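Local coordinates for Nitrate/nitrite sensor protein narX (Escherichia coli K12, PDB 3EZI) that senses nitrate and nitrite through this periplasmic domain and, as a membrane histidine kinase, relays the signal to the response regulators NarL and NarP, at residues A[32-35]-A[36-39]. Numbering follows the deposited sequence.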
loop_
_atom_site.group_PDB
_atom_site.type_symbol
_atom_site.label_atom_id
_atom_site.label_comp_id
_atom_site.label_asym_id
_atom_site.label_seq_id
_atom_site.Cartn_x
_atom_site.Cartn_y
_atom_site.Cartn_z
ATOM N N LEU A 32 -1.643 4.895 12.385
ATOM C CA LEU A 32 -1.600 3.807 11.380
ATOM C C LEU A 32 -1.455 4.410 9.989
ATOM O O LEU A 32 -0.766 3.853 9.101
ATOM C CB LEU A 32 -2.890 2.982 11.339
ATOM C CG LEU A 32 -3.438 2.272 12.568
ATOM C CD1 LEU A 32 -4.668 1.415 12.167
ATOM C CD2 LEU A 32 -2.345 1.414 13.139
ATOM N N ILE A 33 -2.148 5.516 9.775
ATOM C CA ILE A 33 -2.103 6.146 8.468
ATOM C C ILE A 33 -0.700 6.698 8.256
ATOM O O ILE A 33 -0.110 6.560 7.186
ATOM C CB ILE A 33 -3.233 7.216 8.344
ATOM C CG1 ILE A 33 -4.602 6.532 8.475
ATOM C CG2 ILE A 33 -3.147 7.955 6.966
ATOM C CD1 ILE A 33 -5.785 7.556 8.485
ATOM N N LYS A 34 -0.127 7.282 9.294
ATOM C CA LYS A 34 1.226 7.830 9.181
ATOM C C LYS A 34 2.270 6.750 8.875
ATOM O O LYS A 34 3.163 6.912 8.031
ATOM C CB LYS A 34 1.597 8.570 10.484
ATOM C CG LYS A 34 2.980 9.228 10.399
ATOM C CD LYS A 34 3.001 10.228 9.255
ATOM C CE LYS A 34 4.336 10.938 9.023
ATOM N NZ LYS A 34 4.183 11.933 7.902
ATOM N N GLU A 35 2.158 5.633 9.574
ATOM C CA GLU A 35 3.068 4.515 9.380
ATOM C C GLU A 35 2.951 4.007 7.940
ATOM O O GLU A 35 3.959 3.726 7.281
ATOM C CB GLU A 35 2.697 3.398 10.354
ATOM C CG GLU A 35 3.734 2.317 10.535
ATOM C CD GLU A 35 3.293 1.306 11.579
ATOM O OE1 GLU A 35 2.850 1.739 12.669
ATOM O OE2 GLU A 35 3.385 0.090 11.310
ATOM N N MET A 36 1.721 3.920 7.442
ATOM C CA MET A 36 1.513 3.436 6.080
ATOM C C MET A 36 2.101 4.413 5.047
ATOM O O MET A 36 2.691 4.001 4.033
ATOM C CB MET A 36 0.024 3.203 5.863
ATOM C CG MET A 36 -0.260 2.327 4.728
ATOM S SD MET A 36 -1.998 1.832 4.680
ATOM C CE MET A 36 -1.875 0.854 3.242
ATOM N N GLU A 37 1.976 5.711 5.307
ATOM C CA GLU A 37 2.561 6.703 4.387
ATOM C C GLU A 37 4.113 6.585 4.324
ATOM O O GLU A 37 4.743 6.647 3.229
ATOM C CB GLU A 37 2.186 8.127 4.847
ATOM C CG GLU A 37 2.700 9.203 3.914
ATOM C CD GLU A 37 2.424 10.608 4.419
ATOM O OE1 GLU A 37 2.484 11.545 3.594
ATOM O OE2 GLU A 37 2.161 10.780 5.635
ATOM N N GLN A 38 4.738 6.380 5.479
ATOM C CA GLN A 38 6.195 6.283 5.520
ATOM C C GLN A 38 6.682 5.059 4.757
ATOM O O GLN A 38 7.765 5.074 4.166
ATOM C CB GLN A 38 6.692 6.164 6.972
ATOM C CG GLN A 38 6.150 7.232 7.896
ATOM C CD GLN A 38 7.016 8.475 7.955
ATOM O OE1 GLN A 38 7.367 9.047 6.930
ATOM N NE2 GLN A 38 7.342 8.915 9.169
ATOM N N THR A 39 5.878 3.999 4.812
ATOM C CA THR A 39 6.222 2.747 4.157
ATOM C C THR A 39 6.027 2.882 2.640
ATOM O O THR A 39 6.912 2.465 1.853
ATOM C CB THR A 39 5.342 1.580 4.714
ATOM O OG1 THR A 39 5.522 1.476 6.155
ATOM C CG2 THR A 39 5.811 0.242 4.087
#
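Lys-34 and Glu-37 form an i to i+3 salt bridge within helix 30-40, a short helix of the all-helical periplasmic sensor domain. Lys-34 NZ lies 3.2 Å from Glu-37 OE2. The ammonium meets this oxygen from above the carboxylate plane, 51° out of it. A bend at chi2 (59°) tilts the Lys-34 chain beyond CG towards the next turn, where Glu-37 lies. The other carboxylate oxygen, OE1, is bridged to Arg-66 of helix 55-75, so Glu-37 links two basic side chains. A glutamine in place of Glu-37 would probably weaken the tie to helix 55-75, leaving Lys-34 and Arg-66 without their shared negative charge.

Four backbone hydrogen bonds of alpha-helical i to i+4 spacing hold the turn. Among them, Glu-37 N donates to Ile-33 O at 2.9 Å. Met-36 N donates to Leu-32 O at 3.0 Å.

Van der Waals contacts add to these bonds. The methylene carbon CE of Lys-34 packs against the side-chain amide of Gln-38, 3.6 Å from its NE2. Separately, Leu-32, Ile-33 and Met-36 pack helix 30-40 against helices 3-22 and 55-75: Leu-32 and Met-36 touch Leu-19, Met-36 also touches Trp-65, and Ile-33 meets Ile-70.

Towards the end of the helix, Glu-35 O is approached twice by Thr-39. Thr-39 N donates to Glu-35 O at 3.1 Å. The hydroxyl stands beside its own backbone N (chi1 -58°), which places Thr-39 OG1 3.0 Å from Glu-35 O.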